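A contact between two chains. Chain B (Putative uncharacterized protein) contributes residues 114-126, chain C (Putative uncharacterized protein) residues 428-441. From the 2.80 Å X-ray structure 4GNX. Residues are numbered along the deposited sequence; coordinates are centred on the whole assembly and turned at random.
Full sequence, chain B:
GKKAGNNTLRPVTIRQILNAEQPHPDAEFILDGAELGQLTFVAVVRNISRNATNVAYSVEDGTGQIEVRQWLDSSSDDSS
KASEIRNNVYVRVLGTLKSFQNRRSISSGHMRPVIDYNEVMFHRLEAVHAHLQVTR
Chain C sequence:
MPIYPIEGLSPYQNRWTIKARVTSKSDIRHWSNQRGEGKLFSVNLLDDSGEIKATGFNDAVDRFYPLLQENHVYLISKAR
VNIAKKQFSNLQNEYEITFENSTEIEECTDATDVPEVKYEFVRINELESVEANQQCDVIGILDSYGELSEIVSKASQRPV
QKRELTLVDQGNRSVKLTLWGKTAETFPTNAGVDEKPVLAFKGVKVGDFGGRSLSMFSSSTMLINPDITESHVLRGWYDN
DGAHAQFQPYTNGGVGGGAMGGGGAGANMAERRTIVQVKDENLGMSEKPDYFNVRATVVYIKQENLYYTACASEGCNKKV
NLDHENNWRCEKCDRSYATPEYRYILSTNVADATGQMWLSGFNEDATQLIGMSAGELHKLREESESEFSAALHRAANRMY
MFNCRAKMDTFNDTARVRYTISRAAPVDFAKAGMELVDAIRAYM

Chain B, residues 114-126: VIDYNEVMFHRLE
Chain C (428-441) DFAKAGMELVDAIR

No hydrogen bond or salt bridge joins the two stretches; 626 Å² of surface is buried largely by apolar packing, and the helices come closest in register at a glycine, Gly C433. CA of Phe B122 and CA of Gly C433 lie 4.9 Å apart, the tightest point of the register. The helices, 117-126 in chain B and 429-441 in chain C, run in the same direction, with an angle of 23° between them and an axial approach of 8.5 Å. Their register pairs Glu B119 with Phe C429 (CA to CA, 5.4 Å), Asn B118 with Ala C430 (CA to CA, 5.6 Å) and Leu B125 with Leu C436 (CA to CA, 6.3 Å).

Both helices have regular right-handed backbones, with phi near -60° and psi near -40°, and each is preceded by an aspartate cap. Asp B116 (phi/psi -141/169, chi1 p) accepts through OD2 from Glu B119 N at 3.3 Å; Asp C428 (-88/95, chi1 t) accepts through OD1 from Lys C431 N at 3.1 Å.

Phe C429, chi1 m with chi2 120°, points toward chain B and loses the largest area, 147 Å². Glu B119, extended with chi1 and chi2 both t, lays its aliphatic CG over one face of this ring, 3.5 Å from the centroid and 16° off the normal. Its OE1 also accepts a weak hydrogen bond from Ile B115 N at 3.3 Å. Ile B115 (chi1 m, chi2 t) meets the ring edge, its CD1 3.7 Å from Phe C429 CE1. Asn B118 (chi1 m) packs its CB 3.9 Å from Phe C429 CB, and its polar end is satisfied elsewhere in the structure.

Two knobs continue the interface. Phe B122 (chi1 t, chi2 89°) inserts among Phe C429, Ala C432, Gly C433 and Leu C436. The two phenylalanine rings meet obliquely, centroids 5.3 Å apart and planes at 57°, with Phe C429 CD2 over one face of the Phe B122 ring, 3.7 Å from Phe B122 CG. The small Ala C432 places its CB 3.5 Å from Phe B122 CE1, while Gly C433 N lies near the ring plane at its edge, 3.9 Å from Phe B122 CD1.

One turn on, Leu B125 (chi1 m, chi2 t) fits among Gly C433, Leu C436, Val C437 and Ile C440. Its CD1 approaches Gly C433 O at 3.5 Å and Val C437 CG2 at 3.7 Å; its CD2 lies 3.7 Å from Ile C440 CD1. Leu C436, also m and t, places CB 3.9 Å from Leu B125 CB and CD1 3.6 Å from Phe B122 CE1, so that it touches both knobs.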

# COMPACT_ATOMS: atom_id res chain seq x y z
N VAL B 114 -18.70 -10.65 -0.64
CA VAL B 114 -17.25 -10.67 -0.59
C VAL B 114 -16.55 -11.70 -1.51
O VAL B 114 -16.96 -12.86 -1.61
CB VAL B 114 -16.78 -10.81 0.86
CG1 VAL B 114 -15.31 -11.21 0.94
CG2 VAL B 114 -17.00 -9.49 1.58
N ILE B 115 -15.47 -11.23 -2.16
CA ILE B 115 -14.73 -11.96 -3.19
C ILE B 115 -14.07 -13.23 -2.61
O ILE B 115 -14.38 -14.37 -3.03
CB ILE B 115 -13.68 -11.05 -3.92
CG1 ILE B 115 -14.30 -9.71 -4.36
CG2 ILE B 115 -13.08 -11.78 -5.12
CD1 ILE B 115 -13.42 -8.85 -5.27
N ASP B 116 -13.15 -13.00 -1.68
CA ASP B 116 -12.47 -14.03 -0.91
C ASP B 116 -12.34 -13.49 0.53
O ASP B 116 -12.58 -12.31 0.79
CB ASP B 116 -11.10 -14.34 -1.53
CG ASP B 116 -10.17 -13.12 -1.57
OD1 ASP B 116 -8.99 -13.26 -1.99
OD2 ASP B 116 -10.59 -12.03 -1.18
N TYR B 117 -11.95 -14.36 1.45
CA TYR B 117 -11.82 -13.99 2.85
C TYR B 117 -10.73 -12.95 3.08
O TYR B 117 -10.85 -12.13 3.98
CB TYR B 117 -11.54 -15.22 3.71
CG TYR B 117 -11.62 -14.90 5.16
CD1 TYR B 117 -12.85 -14.71 5.77
CD2 TYR B 117 -10.46 -14.75 5.91
CE1 TYR B 117 -12.93 -14.38 7.11
CE2 TYR B 117 -10.53 -14.42 7.24
CZ TYR B 117 -11.78 -14.24 7.85
OH TYR B 117 -11.89 -13.91 9.19
N ASN B 118 -9.67 -12.99 2.28
CA ASN B 118 -8.62 -12.00 2.39
C ASN B 118 -9.14 -10.58 2.30
O ASN B 118 -8.54 -9.68 2.88
CB ASN B 118 -7.57 -12.20 1.31
CG ASN B 118 -6.79 -13.47 1.49
OD1 ASN B 118 -6.11 -13.65 2.50
ND2 ASN B 118 -6.85 -14.35 0.50
N GLU B 119 -10.24 -10.35 1.59
CA GLU B 119 -10.80 -9.02 1.55
C GLU B 119 -11.25 -8.55 2.93
O GLU B 119 -11.03 -7.38 3.31
CB GLU B 119 -11.96 -8.93 0.58
CG GLU B 119 -12.46 -7.50 0.41
CD GLU B 119 -13.55 -7.35 -0.64
OE1 GLU B 119 -14.15 -8.36 -1.09
OE2 GLU B 119 -13.82 -6.19 -1.01
N VAL B 120 -11.90 -9.44 3.68
CA VAL B 120 -12.30 -9.16 5.06
C VAL B 120 -11.08 -8.70 5.88
O VAL B 120 -11.14 -7.72 6.63
CB VAL B 120 -12.87 -10.40 5.73
CG1 VAL B 120 -13.44 -10.02 7.08
CG2 VAL B 120 -13.94 -11.06 4.86
N MET B 121 -9.97 -9.39 5.69
CA MET B 121 -8.75 -9.03 6.39
C MET B 121 -8.23 -7.70 5.90
O MET B 121 -7.91 -6.83 6.69
CB MET B 121 -7.71 -10.14 6.25
CG MET B 121 -8.21 -11.46 6.81
SD MET B 121 -8.42 -11.37 8.60
CE MET B 121 -10.18 -11.13 8.86
N PHE B 122 -8.17 -7.53 4.58
CA PHE B 122 -7.71 -6.28 3.97
C PHE B 122 -8.50 -5.11 4.50
O PHE B 122 -7.96 -4.05 4.79
CB PHE B 122 -7.90 -6.35 2.46
CG PHE B 122 -7.77 -5.04 1.77
CD1 PHE B 122 -6.53 -4.59 1.31
CD2 PHE B 122 -8.90 -4.26 1.53
CE1 PHE B 122 -6.41 -3.37 0.65
CE2 PHE B 122 -8.77 -3.06 0.87
CZ PHE B 122 -7.53 -2.61 0.44
N HIS B 123 -9.80 -5.32 4.63
CA HIS B 123 -10.64 -4.24 5.13
C HIS B 123 -10.36 -3.72 6.54
O HIS B 123 -10.48 -2.51 6.79
CB HIS B 123 -12.11 -4.57 5.01
CG HIS B 123 -12.94 -3.51 5.60
ND1 HIS B 123 -12.90 -2.24 5.14
CD2 HIS B 123 -13.76 -3.51 6.71
CE1 HIS B 123 -13.72 -1.47 5.89
NE2 HIS B 123 -14.25 -2.24 6.84
N ARG B 124 -10.03 -4.62 7.49
CA ARG B 124 -9.72 -4.16 8.83
C ARG B 124 -8.50 -3.25 8.80
O ARG B 124 -8.46 -2.20 9.48
CB ARG B 124 -9.45 -5.32 9.75
CG ARG B 124 -10.70 -6.06 10.18
CD ARG B 124 -10.44 -6.89 11.41
NE ARG B 124 -11.71 -7.15 12.09
CZ ARG B 124 -11.83 -7.50 13.37
NH1 ARG B 124 -10.76 -7.62 14.14
NH2 ARG B 124 -13.04 -7.71 13.87
N LEU B 125 -7.53 -3.63 7.98
CA LEU B 125 -6.28 -2.89 7.87
C LEU B 125 -6.52 -1.54 7.22
O LEU B 125 -5.84 -0.56 7.52
CB LEU B 125 -5.23 -3.69 7.10
CG LEU B 125 -4.82 -5.01 7.76
CD1 LEU B 125 -3.82 -5.77 6.90
CD2 LEU B 125 -4.25 -4.79 9.15
N GLU B 126 -7.49 -1.49 6.33
CA GLU B 126 -7.71 -0.27 5.59
C GLU B 126 -8.30 0.75 6.54
O GLU B 126 -7.93 1.92 6.50
CB GLU B 126 -8.62 -0.55 4.41
CG GLU B 126 -8.33 0.35 3.21
CD GLU B 126 -9.32 0.18 2.06
OE1 GLU B 126 -9.03 0.80 1.00
OE2 GLU B 126 -10.35 -0.55 2.21
N ASP C 428 -5.47 -7.32 -5.57
CA ASP C 428 -5.01 -8.55 -4.93
C ASP C 428 -5.00 -8.40 -3.39
O ASP C 428 -4.03 -7.92 -2.77
CB ASP C 428 -3.63 -8.95 -5.45
CG ASP C 428 -3.08 -10.18 -4.77
OD1 ASP C 428 -3.46 -10.49 -3.61
OD2 ASP C 428 -2.23 -10.86 -5.39
N PHE C 429 -6.09 -8.84 -2.77
CA PHE C 429 -6.34 -8.53 -1.37
C PHE C 429 -5.25 -8.97 -0.43
O PHE C 429 -4.85 -8.20 0.43
CB PHE C 429 -7.71 -9.05 -0.92
CG PHE C 429 -8.84 -8.24 -1.47
CD1 PHE C 429 -9.80 -8.82 -2.29
CD2 PHE C 429 -8.91 -6.87 -1.21
CE1 PHE C 429 -10.84 -8.07 -2.79
CE2 PHE C 429 -9.94 -6.10 -1.73
CZ PHE C 429 -10.90 -6.70 -2.52
N ALA C 430 -4.76 -10.19 -0.61
CA ALA C 430 -3.66 -10.73 0.18
C ALA C 430 -2.43 -9.82 0.18
O ALA C 430 -1.89 -9.46 1.24
CB ALA C 430 -3.28 -12.10 -0.35
N LYS C 431 -2.01 -9.45 -1.02
CA LYS C 431 -0.83 -8.65 -1.23
C LYS C 431 -1.06 -7.15 -0.86
O LYS C 431 -0.24 -6.54 -0.16
CB LYS C 431 -0.36 -8.89 -2.67
CG LYS C 431 0.70 -7.93 -3.15
CD LYS C 431 1.06 -8.10 -4.62
CE LYS C 431 0.69 -6.86 -5.45
NZ LYS C 431 0.31 -5.62 -4.68
N ALA C 432 -2.17 -6.56 -1.29
CA ALA C 432 -2.55 -5.22 -0.79
C ALA C 432 -2.58 -5.22 0.75
O ALA C 432 -2.20 -4.24 1.39
CB ALA C 432 -3.89 -4.78 -1.34
N GLY C 433 -3.01 -6.34 1.33
CA GLY C 433 -2.99 -6.54 2.77
C GLY C 433 -1.62 -6.43 3.40
O GLY C 433 -1.43 -5.66 4.35
N MET C 434 -0.65 -7.17 2.89
CA MET C 434 0.69 -7.13 3.47
C MET C 434 1.32 -5.75 3.36
O MET C 434 2.01 -5.31 4.27
CB MET C 434 1.60 -8.21 2.87
CG MET C 434 1.23 -9.63 3.28
SD MET C 434 1.05 -9.89 5.07
CE MET C 434 2.65 -9.41 5.71
N GLU C 435 1.04 -5.06 2.25
CA GLU C 435 1.44 -3.67 2.10
C GLU C 435 0.95 -2.85 3.27
O GLU C 435 1.72 -2.22 3.96
CB GLU C 435 0.93 -3.07 0.80
CG GLU C 435 1.94 -3.16 -0.33
CD GLU C 435 1.30 -3.28 -1.72
OE1 GLU C 435 0.19 -2.71 -1.92
OE2 GLU C 435 1.93 -3.94 -2.62
N LEU C 436 -0.35 -2.90 3.49
CA LEU C 436 -0.95 -2.22 4.62
C LEU C 436 -0.36 -2.60 5.98
O LEU C 436 -0.21 -1.73 6.84
CB LEU C 436 -2.47 -2.43 4.64
CG LEU C 436 -3.32 -1.57 3.70
CD1 LEU C 436 -4.77 -2.03 3.58
CD2 LEU C 436 -3.24 -0.16 4.24
N VAL C 437 -0.03 -3.89 6.17
CA VAL C 437 0.65 -4.29 7.40
C VAL C 437 1.91 -3.47 7.58
O VAL C 437 2.08 -2.81 8.60
CB VAL C 437 0.99 -5.77 7.44
CG1 VAL C 437 1.61 -6.12 8.78
CG2 VAL C 437 -0.28 -6.58 7.29
N ASP C 438 2.77 -3.48 6.56
CA ASP C 438 4.00 -2.72 6.61
C ASP C 438 3.68 -1.29 6.95
O ASP C 438 4.30 -0.71 7.82
CB ASP C 438 4.71 -2.73 5.25
CG ASP C 438 5.36 -4.06 4.92
OD1 ASP C 438 5.58 -4.90 5.83
OD2 ASP C 438 5.65 -4.28 3.72
N ALA C 439 2.68 -0.73 6.28
CA ALA C 439 2.38 0.68 6.44
C ALA C 439 2.01 0.98 7.89
O ALA C 439 2.54 1.89 8.49
CB ALA C 439 1.28 1.10 5.48
N ILE C 440 1.13 0.15 8.44
CA ILE C 440 0.68 0.25 9.83
C ILE C 440 1.78 0.08 10.91
O ILE C 440 1.90 0.90 11.84
CB ILE C 440 -0.51 -0.70 10.09
CG1 ILE C 440 -1.70 -0.32 9.20
CG2 ILE C 440 -0.91 -0.66 11.55
CD1 ILE C 440 -2.79 -1.36 9.10
N ARG C 441 2.58 -0.98 10.77
CA ARG C 441 3.67 -1.23 11.72
C ARG C 441 4.58 -0.01 11.91
O ARG C 441 5.21 0.14 12.96
CB ARG C 441 4.52 -2.42 11.30
CG ARG C 441 3.78 -3.75 11.31
CD ARG C 441 3.76 -4.37 12.68
NE ARG C 441 3.15 -5.70 12.69
CZ ARG C 441 2.70 -6.32 13.78
NH1 ARG C 441 2.82 -5.73 14.97
NH2 ARG C 441 2.14 -7.53 13.68